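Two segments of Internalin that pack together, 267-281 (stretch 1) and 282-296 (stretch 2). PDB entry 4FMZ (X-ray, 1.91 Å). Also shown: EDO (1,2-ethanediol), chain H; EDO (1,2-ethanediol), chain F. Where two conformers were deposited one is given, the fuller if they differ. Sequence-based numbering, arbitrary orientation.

Stretch 1 267-281: LKMLNVGSNQISDIS
Stretch 2 (282-296) VLNNLSQLNSLFLNN

The two stretches are adjacent in sequence, and strand 269-271 and strand 291-293 run parallel, 8° apart and 4.7 Å at closest approach, with Met 269, Leu 270 and Asn 271 paired with Ser 291, Leu 292 and Phe 293 at CA-CA distances of 4.8, 5.0 and 4.5 Å. Together they bury 1117 Å².

Leu 267 (phi/psi -56/123; chi m, t) is buried, its CD1 4.1 Å from Leu 286 CD1. Its O accepts from a water at 2.8 Å, which in turn accepts weakly from Gln 288 N at 3.4 Å, just within the type I turn from Leu 286 to Leu 289.

Lys 268 (-108/-30) opens the ladder. Its O accepts from both Asn 290 N (2.8 Å, 167°) and Ser 291 N (3.1 Å, 158°). The long side chain (m, m, -133°, p) lays CD 3.8 Å from Gln 288 CG and carries NZ to Asn 290 OD1 at 3.2 Å.

In the strand, phi lies between -132 and -115° and psi between 107 and 125°. Leu 270 N donates to Ser 291 O (2.9 Å), Phe 293 N to Leu 270 O (2.9 Å) and Val 272 N to Phe 293 O (2.9 Å). Side chains alternate. Met 269, a selenomethionine (chi1 148°, chi2 p), shares a face with Asn 271, Ser 291 and Phe 293; its SE meets the Phe 293 ring (chi1 m, chi2 89°) at the edge, 3.6 Å from CE1 and 81° off the normal. Leu 270 (t, p) faces the buried side with Leu 292, also t, p; its CD2 lies 3.8 Å from Leu 283 CD2 and 3.9 Å from Leu 292 CD1, apolar branches of three buried leucines in contact.

Asn 271 (chi1 t, chi2 -11°) accepts through OD1 from Gly 273 N at 3.1 Å, two residues further on, and from ethanediol H O2 at 2.9 Å. Val 272 (-126/29, m) puts CG2 3.6 Å from Leu 294 CD2. At Gly 273 (-64/149) an ideal CB would clash with Asn 295 OD1 and with O2 of ethanediol H. Ser 274 adopts left-handed 62/57, matched by Asn 296 at 56/54, and its N donates to Asn 295 O at 3.0 Å.

Asn 275 ND2 donates to Val 272 O at 3.0 Å, a bond within stretch 1. Further on, Ile 280 (p, t) sets CB 3.8 Å from Leu 283 CD1, while its O accepts from Leu 283 N at 2.9 Å. Ser 281 O takes Asn 284 ND2 at 2.8 Å within the 3-10 segment.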

ATOM      1  N   LEU A 267      17.682   7.320  11.553  1.00 25.58           N
ATOM      2  CA  LEU A 267      16.310   7.583  11.985  1.00 25.26           C
ATOM      3  C   LEU A 267      16.009   9.075  12.100  1.00 27.32           C
ATOM      4  O   LEU A 267      16.698   9.801  12.816  1.00 25.86           O
ATOM      5  CB  LEU A 267      15.976   6.911  13.324  1.00 25.82           C
ATOM      6  CG  LEU A 267      15.569   5.436  13.320  1.00 30.61           C
ATOM      7  CD1 LEU A 267      15.315   4.959  14.737  1.00 29.64           C
ATOM      8  CD2 LEU A 267      14.302   5.216  12.500  1.00 30.83           C
ATOM      9  N   LYS A 268      14.981   9.512  11.358  1.00 23.13           N
ATOM     10  CA  LYS A 268      14.451  10.874  11.347  1.00 23.07           C
ATOM     11  C   LYS A 268      13.094  10.904  12.051  1.00 26.21           C
ATOM     12  O   LYS A 268      12.712  11.935  12.605  1.00 25.17           O
ATOM     13  CB  LYS A 268      14.304  11.413   9.908  1.00 25.08           C
ATOM     14  CG  LYS A 268      15.615  11.524   9.109  1.00 38.70           C
ATOM     15  CD  LYS A 268      16.455  12.740   9.497  1.00 51.89           C
ATOM     16  CE  LYS A 268      16.957  13.519   8.308  1.00 67.13           C
ATOM     17  NZ  LYS A 268      15.869  14.302   7.649  1.00 77.42           N
HETATM   18  N   MSE A 269      12.350   9.777  11.986  1.00 21.51           N
HETATM   19  CA  MSE A 269      11.025   9.653  12.582  1.00 19.90           C
HETATM   20  C   MSE A 269      10.986   8.449  13.505  1.00 24.15           C
HETATM   21  O   MSE A 269      11.294   7.327  13.101  1.00 24.03           O
HETATM   22  CB  MSE A 269       9.934   9.563  11.483  1.00 21.35           C
HETATM   23  CG  MSE A 269       8.699   8.695  11.861  1.00 25.32           C
HETATM   24 SE   MSE A 269       7.589   9.460  13.203  0.75 28.83          SE
HETATM   25  CE  MSE A 269       5.957   9.797  12.140  1.00 26.50           C
ATOM     26  N   LEU A 270      10.607   8.688  14.757  1.00 20.02           N
ATOM     27  CA  LEU A 270      10.460   7.587  15.692  1.00 18.73           C
ATOM     28  C   LEU A 270       9.134   7.722  16.417  1.00 22.49           C
ATOM     29  O   LEU A 270       8.974   8.631  17.224  1.00 20.89           O
ATOM     30  CB  LEU A 270      11.634   7.480  16.689  1.00 18.11           C
ATOM     31  CG  LEU A 270      11.526   6.352  17.716  1.00 21.53           C
ATOM     32  CD1 LEU A 270      11.489   4.961  17.038  1.00 21.35           C
ATOM     33  CD2 LEU A 270      12.671   6.417  18.716  1.00 25.72           C
ATOM     34  N   ASN A 271       8.192   6.809  16.139  1.00 19.68           N
ATOM     35  CA  ASN A 271       6.911   6.821  16.835  1.00 19.14           C
ATOM     36  C   ASN A 271       6.784   5.559  17.677  1.00 22.91           C
ATOM     37  O   ASN A 271       6.548   4.474  17.148  1.00 22.00           O
ATOM     38  CB  ASN A 271       5.722   6.979  15.858  1.00 19.66           C
ATOM     39  CG  ASN A 271       4.368   7.058  16.540  1.00 34.91           C
ATOM     40  OD1 ASN A 271       4.205   6.796  17.749  1.00 22.85           O
ATOM     41  ND2 ASN A 271       3.353   7.404  15.769  1.00 32.12           N
ATOM     42  N   VAL A 272       6.907   5.721  19.007  1.00 19.05           N
ATOM     43  CA  VAL A 272       6.773   4.639  19.973  1.00 18.22           C
ATOM     44  C   VAL A 272       5.716   5.032  21.039  1.00 21.09           C
ATOM     45  O   VAL A 272       5.770   4.558  22.165  1.00 20.11           O
ATOM     46  CB  VAL A 272       8.135   4.214  20.613  1.00 21.41           C
ATOM     47  CG1 VAL A 272       8.991   3.416  19.632  1.00 21.02           C
ATOM     48  CG2 VAL A 272       8.906   5.415  21.145  1.00 21.06           C
ATOM     49  N   GLY A 273       4.750   5.865  20.646  1.00 18.75           N
ATOM     50  CA  GLY A 273       3.653   6.286  21.511  1.00 18.34           C
ATOM     51  C   GLY A 273       2.787   5.098  21.889  1.00 21.19           C
ATOM     52  O   GLY A 273       2.690   4.143  21.115  1.00 20.14           O
ATOM     53  N   SER A 274       2.183   5.116  23.099  1.00 17.25           N
ATOM     54  CA  SER A 274       1.300   4.038  23.578  1.00 16.90           C
ATOM     55  C   SER A 274       2.043   2.677  23.690  1.00 21.36           C
ATOM     56  O   SER A 274       1.670   1.655  23.092  1.00 21.41           O
ATOM     57  CB  SER A 274       0.046   3.925  22.699  1.00 21.05           C
ATOM     58  OG  SER A 274      -0.686   5.139  22.759  1.00 24.34           O
ATOM     59  N   ASN A 275       3.108   2.697  24.480  1.00 19.41           N
ATOM     60  CA  ASN A 275       3.896   1.523  24.810  1.00 19.44           C
ATOM     61  C   ASN A 275       4.135   1.538  26.335  1.00 23.35           C
ATOM     62  O   ASN A 275       3.353   2.162  27.064  1.00 22.43           O
ATOM     63  CB  ASN A 275       5.182   1.468  23.978  1.00 20.39           C
ATOM     64  CG  ASN A 275       4.946   0.917  22.590  1.00 30.92           C
ATOM     65  OD1 ASN A 275       4.644  -0.258  22.429  1.00 21.35           O
ATOM     66  ND2 ASN A 275       5.009   1.766  21.563  1.00 22.20           N
ATOM     67  N   GLN A 276       5.167   0.825  26.815  1.00 19.49           N
ATOM     68  CA  GLN A 276       5.458   0.731  28.243  1.00 19.31           C
ATOM     69  C   GLN A 276       6.928   1.118  28.512  1.00 24.24           C
ATOM     70  O   GLN A 276       7.565   0.562  29.404  1.00 24.06           O
ATOM     71  CB  GLN A 276       5.132  -0.702  28.731  1.00 20.44           C
ATOM     72  CG  GLN A 276       3.640  -1.043  28.671  1.00 27.12           C
ATOM     73  CD  GLN A 276       3.350  -2.518  28.836  1.00 51.64           C
ATOM     74  OE1 GLN A 276       3.654  -3.124  29.874  1.00 50.63           O
ATOM     75  NE2 GLN A 276       2.709  -3.126  27.826  1.00 35.35           N
ATOM     76  N   ILE A 277       7.448   2.096  27.760  1.00 20.79           N
ATOM     77  CA  ILE A 277       8.848   2.524  27.843  1.00 20.93           C
ATOM     78  C   ILE A 277       9.109   3.419  29.072  1.00 23.90           C
ATOM     79  O   ILE A 277       8.410   4.405  29.282  1.00 23.93           O
ATOM     80  CB  ILE A 277       9.265   3.221  26.521  1.00 24.15           C
ATOM     81  CG1 ILE A 277       9.146   2.235  25.329  1.00 24.55           C
ATOM     82  CG2 ILE A 277      10.688   3.809  26.613  1.00 25.40           C
ATOM     83  CD1 ILE A 277       8.679   2.851  24.022  1.00 25.62           C
ATOM     84  N   SER A 278      10.146   3.089  29.858  1.00 20.86           N
ATOM     85  CA  SER A 278      10.503   3.899  31.031  1.00 20.85           C
ATOM     86  C   SER A 278      11.937   4.455  30.900  1.00 28.17           C
ATOM     87  O   SER A 278      12.323   5.312  31.680  1.00 29.46           O
ATOM     88  CB  SER A 278      10.342   3.100  32.319  1.00 22.66           C
ATOM     89  OG  SER A 278      11.098   1.901  32.267  1.00 30.90           O
ATOM     90  N   ASP A 279      12.715   3.979  29.919  1.00 25.92           N
ATOM     91  CA  ASP A 279      14.082   4.468  29.714  1.00 25.75           C
ATOM     92  C   ASP A 279      14.339   4.781  28.244  1.00 27.12           C
ATOM     93  O   ASP A 279      14.053   3.956  27.381  1.00 25.25           O
ATOM     94  CB  ASP A 279      15.132   3.471  30.233  1.00 28.25           C
ATOM     95  CG  ASP A 279      16.516   4.096  30.282  1.00 44.02           C
ATOM     96  OD1 ASP A 279      16.824   4.783  31.287  1.00 48.13           O
ATOM     97  OD2 ASP A 279      17.244   4.000  29.278  1.00 44.96           O
ATOM     98  N   ILE A 280      14.916   5.959  27.974  1.00 22.92           N
ATOM     99  CA  ILE A 280      15.199   6.416  26.616  1.00 22.53           C
ATOM    100  C   ILE A 280      16.646   6.940  26.489  1.00 25.81           C
ATOM    101  O   ILE A 280      16.933   7.703  25.569  1.00 24.31           O
ATOM    102  CB  ILE A 280      14.152   7.506  26.194  1.00 25.30           C
ATOM    103  CG1 ILE A 280      14.022   8.618  27.257  1.00 25.96           C
ATOM    104  CG2 ILE A 280      12.790   6.874  25.845  1.00 24.99           C
ATOM    105  CD1 ILE A 280      13.340   9.815  26.803  1.00 35.40           C
ATOM    106  N   SER A 281      17.568   6.498  27.372  1.00 23.57           N
ATOM    107  CA  SER A 281      18.967   6.949  27.337  1.00 23.99           C
ATOM    108  C   SER A 281      19.652   6.663  25.982  1.00 28.63           C
ATOM    109  O   SER A 281      20.519   7.441  25.580  1.00 28.74           O
ATOM    110  CB  SER A 281      19.775   6.362  28.491  1.00 25.83           C
ATOM    111  OG  SER A 281      19.638   4.956  28.550  1.00 34.38           O
ATOM    112  N   VAL A 282      19.211   5.628  25.242  1.00 26.51           N
ATOM    113  CA  VAL A 282      19.775   5.306  23.914  1.00 26.78           C
ATOM    114  C   VAL A 282      19.491   6.421  22.866  1.00 28.40           C
ATOM    115  O   VAL A 282      20.186   6.481  21.849  1.00 27.21           O
ATOM    116  CB  VAL A 282      19.337   3.914  23.367  1.00 32.00           C
ATOM    117  CG1 VAL A 282      19.942   2.783  24.199  1.00 32.87           C
ATOM    118  CG2 VAL A 282      17.811   3.788  23.281  1.00 31.46           C
ATOM    119  N   LEU A 283      18.500   7.311  23.117  1.00 24.82           N
ATOM    120  CA  LEU A 283      18.178   8.373  22.162  1.00 24.49           C
ATOM    121  C   LEU A 283      19.297   9.421  22.021  1.00 29.70           C
ATOM    122  O   LEU A 283      19.319  10.112  21.002  1.00 29.15           O
ATOM    123  CB  LEU A 283      16.836   9.067  22.479  1.00 23.94           C
ATOM    124  CG  LEU A 283      15.577   8.181  22.487  1.00 27.37           C
ATOM    125  CD1 LEU A 283      14.322   9.024  22.721  1.00 27.00           C
ATOM    126  CD2 LEU A 283      15.458   7.338  21.204  1.00 28.18           C
ATOM    127  N   ASN A 284      20.249   9.509  22.973  1.00 28.87           N
ATOM    128  CA  ASN A 284      21.344  10.486  22.860  1.00 31.14           C
ATOM    129  C   ASN A 284      22.180  10.257  21.579  1.00 38.17           C
ATOM    130  O   ASN A 284      22.798  11.210  21.086  1.00 40.02           O
ATOM    131  CB  ASN A 284      22.241  10.482  24.101  1.00 34.74           C
ATOM    132  CG  ASN A 284      23.256   9.368  24.154  1.00 67.05           C
ATOM    133  OD1 ASN A 284      24.466   9.611  24.150  1.00 67.46           O
ATOM    134  ND2 ASN A 284      22.793   8.123  24.189  1.00 58.28           N
ATOM    135  N   ASN A 285      22.173   9.009  21.043  1.00 34.25           N
ATOM    136  CA  ASN A 285      22.895   8.631  19.823  0.50 34.30           C
ATOM    137  C   ASN A 285      22.097   8.967  18.552  1.00 38.26           C
ATOM    138  O   ASN A 285      22.655   8.941  17.453  1.00 39.43           O
ATOM    139  CB  ASN A 285      23.217   7.129  19.831  0.50 33.82           C
ATOM    140  CG  ASN A 285      23.852   6.620  21.098  0.50 47.97           C
ATOM    141  OD1 ASN A 285      23.274   5.797  21.813  0.50 38.88           O
ATOM    142  ND2 ASN A 285      25.050   7.099  21.407  0.50 40.99           N
ATOM    143  N   LEU A 286      20.791   9.279  18.684  1.00 32.93           N
ATOM    144  CA  LEU A 286      19.943   9.548  17.512  1.00 32.61           C
ATOM    145  C   LEU A 286      19.680  11.045  17.312  1.00 38.95           C
ATOM    146  O   LEU A 286      18.541  11.469  17.136  1.00 37.13           O
ATOM    147  CB  LEU A 286      18.619   8.762  17.591  1.00 31.44           C
ATOM    148  CG  LEU A 286      18.674   7.268  17.957  1.00 35.25           C
ATOM    149  CD1 LEU A 286      17.293   6.653  17.858  1.00 35.01           C
ATOM    150  CD2 LEU A 286      19.656   6.497  17.089  1.00 36.54           C
ATOM    151  N   SER A 287      20.762  11.833  17.284  1.00 39.31           N
ATOM    152  CA  SER A 287      20.752  13.298  17.141  1.00 40.21           C
ATOM    153  C   SER A 287      20.117  13.804  15.815  1.00 42.05           C
ATOM    154  O   SER A 287      19.722  14.971  15.751  1.00 42.20           O
ATOM    155  CB  SER A 287      22.169  13.858  17.284  1.00 45.66           C
ATOM    156  OG  SER A 287      23.119  13.187  16.466  1.00 54.96           O
ATOM    157  N   GLN A 288      19.968  12.937  14.803  1.00 36.74           N
ATOM    158  CA  GLN A 288      19.393  13.299  13.504  1.00 35.78           C
ATOM    159  C   GLN A 288      17.827  13.299  13.513  1.00 34.81           C
ATOM    160  O   GLN A 288      17.220  13.762  12.543  1.00 35.15           O
ATOM    161  CB  GLN A 288      19.944  12.346  12.409  1.00 37.85           C
ATOM    162  CG  GLN A 288      19.944  12.911  10.979  1.00 57.33           C
ATOM    163  CD  GLN A 288      21.055  13.895  10.642  1.00 82.59           C
ATOM    164  OE1 GLN A 288      21.554  14.661  11.482  1.00 78.49           O
ATOM    165  NE2 GLN A 288      21.423  13.938   9.367  1.00 76.76           N
ATOM    166  N   LEU A 289      17.187  12.809  14.597  1.00 28.02           N
ATOM    167  CA  LEU A 289      15.722  12.752  14.737  1.00 26.92           C
ATOM    168  C   LEU A 289      15.029  14.124  14.547  1.00 29.99           C
ATOM    169  O   LEU A 289      15.507  15.122  15.082  1.00 29.93           O
ATOM    170  CB  LEU A 289      15.336  12.206  16.128  1.00 26.02           C
ATOM    171  CG  LEU A 289      15.314  10.687  16.310  1.00 29.84           C
ATOM    172  CD1 LEU A 289      15.263  10.322  17.810  1.00 28.87           C
ATOM    173  CD2 LEU A 289      14.150  10.045  15.533  1.00 29.93           C
ATOM    174  N   ASN A 290      13.912  14.159  13.786  1.00 25.59           N
ATOM    175  CA  ASN A 290      13.107  15.372  13.572  1.00 25.76           C
ATOM    176  C   ASN A 290      11.752  15.244  14.260  1.00 29.51           C
ATOM    177  O   ASN A 290      11.157  16.251  14.633  1.00 29.80           O
ATOM    178  CB  ASN A 290      12.888  15.661  12.063  1.00 25.92           C
ATOM    179  CG  ASN A 290      14.141  15.982  11.278  1.00 55.61           C
ATOM    180  OD1 ASN A 290      14.306  15.542  10.139  1.00 48.62           O
ATOM    181  ND2 ASN A 290      15.040  16.786  11.841  1.00 52.47           N
ATOM    182  N   SER A 291      11.234  14.009  14.363  1.00 24.86           N
ATOM    183  CA  SER A 291       9.920  13.742  14.941  1.00 23.03           C
ATOM    184  C   SER A 291      10.016  12.579  15.888  1.00 24.59           C
ATOM    185  O   SER A 291      10.507  11.500  15.519  1.00 22.56           O
ATOM    186  CB  SER A 291       8.891  13.463  13.849  1.00 26.03           C
ATOM    187  OG  SER A 291       8.945  14.466  12.848  1.00 34.38           O
ATOM    188  N   LEU A 292       9.559  12.808  17.120  1.00 20.22           N
ATOM    189  CA  LEU A 292       9.631  11.813  18.181  1.00 18.75           C
ATOM    190  C   LEU A 292       8.323  11.758  18.927  1.00 22.51           C
ATOM    191  O   LEU A 292       7.885  12.766  19.484  1.00 23.16           O
ATOM    192  CB  LEU A 292      10.804  12.153  19.125  1.00 18.23           C
ATOM    193  CG  LEU A 292      11.047  11.287  20.368  1.00 21.16           C
ATOM    194  CD1 LEU A 292      11.330   9.826  19.999  1.00 20.51           C
ATOM    195  CD2 LEU A 292      12.212  11.822  21.139  1.00 21.72           C
ATOM    196  N   PHE A 293       7.688  10.579  18.931  1.00 18.82           N
ATOM    197  CA  PHE A 293       6.406  10.384  19.616  1.00 17.66           C
ATOM    198  C   PHE A 293       6.608   9.413  20.780  1.00 22.46           C
ATOM    199  O   PHE A 293       6.829   8.213  20.575  1.00 21.39           O
ATOM    200  CB  PHE A 293       5.328   9.897  18.637  1.00 19.28           C
ATOM    201  CG  PHE A 293       5.085  10.857  17.489  1.00 20.33           C
ATOM    202  CD1 PHE A 293       5.823  10.765  16.315  1.00 23.38           C
ATOM    203  CD2 PHE A 293       4.156  11.880  17.603  1.00 23.87           C
ATOM    204  CE1 PHE A 293       5.625  11.673  15.271  1.00 25.10           C
ATOM    205  CE2 PHE A 293       3.960  12.793  16.556  1.00 26.75           C
ATOM    206  CZ  PHE A 293       4.684  12.676  15.395  1.00 24.37           C
ATOM    207  N   LEU A 294       6.574   9.960  22.005  1.00 20.13           N
ATOM    208  CA  LEU A 294       6.794   9.223  23.246  1.00 20.49           C
ATOM    209  C   LEU A 294       5.615   9.343  24.219  1.00 23.83           C
ATOM    210  O   LEU A 294       5.742   8.935  25.369  1.00 24.05           O
ATOM    211  CB  LEU A 294       8.091   9.708  23.925  1.00 20.85           C
ATOM    212  CG  LEU A 294       9.394   9.074  23.414  1.00 24.72           C
ATOM    213  CD1 LEU A 294      10.590   9.878  23.870  1.00 25.60           C
ATOM    214  CD2 LEU A 294       9.541   7.640  23.895  1.00 24.00           C
ATOM    215  N   ASN A 295       4.473   9.884  23.760  1.00 20.97           N
ATOM    216  CA  ASN A 295       3.242  10.032  24.550  1.00 20.84           C
ATOM    217  C   ASN A 295       2.758   8.657  25.025  1.00 23.44           C
ATOM    218  O   ASN A 295       3.025   7.662  24.354  1.00 21.95           O
ATOM    219  CB  ASN A 295       2.141  10.703  23.695  1.00 21.04           C
ATOM    220  CG  ASN A 295       1.904   9.976  22.390  1.00 29.80           C
ATOM    221  OD1 ASN A 295       2.725  10.036  21.463  1.00 21.09           O
ATOM    222  ND2 ASN A 295       0.860   9.157  22.352  1.00 19.97           N
ATOM    223  N   ASN A 296       2.035   8.608  26.162  1.00 20.50           N
ATOM    224  CA  ASN A 296       1.444   7.373  26.707  1.00 19.88           C
ATOM    225  C   ASN A 296       2.485   6.260  26.924  1.00 23.82           C
ATOM    226  O   ASN A 296       2.357   5.134  26.437  1.00 22.60           O
ATOM    227  CB  ASN A 296       0.285   6.904  25.815  1.00 18.89           C
ATOM    228  CG  ASN A 296      -0.812   7.930  25.784  1.00 32.84           C
ATOM    229  OD1 ASN A 296      -0.843   8.792  24.916  1.00 26.77           O
ATOM    230  ND2 ASN A 296      -1.654   7.951  26.802  1.00 26.64           N
TER
HETATM  231  C1  EDO H 406      -0.231   6.062  19.524  1.00 28.91           C
HETATM  232  O1  EDO H 406       0.023   6.845  20.682  1.00 24.21           O
HETATM  233  C2  EDO H 406       1.026   6.047  18.628  1.00 31.81           C
HETATM  234  O2  EDO H 406       1.520   7.370  18.546  1.00 34.60           O
HETATM  235  C1  EDO F 404       9.794  13.382   9.930  1.00 51.29           C
HETATM  236  O1  EDO F 404       8.977  14.400   9.356  1.00 53.33           O
HETATM  237  C2  EDO F 404      10.924  12.963   8.958  1.00 50.77           C
HETATM  238  O2  EDO F 404      11.843  14.030   8.760  1.00 50.02           O
HETATM  239  O   HOH W   1      19.264   9.728  14.013  1.00 23.27           O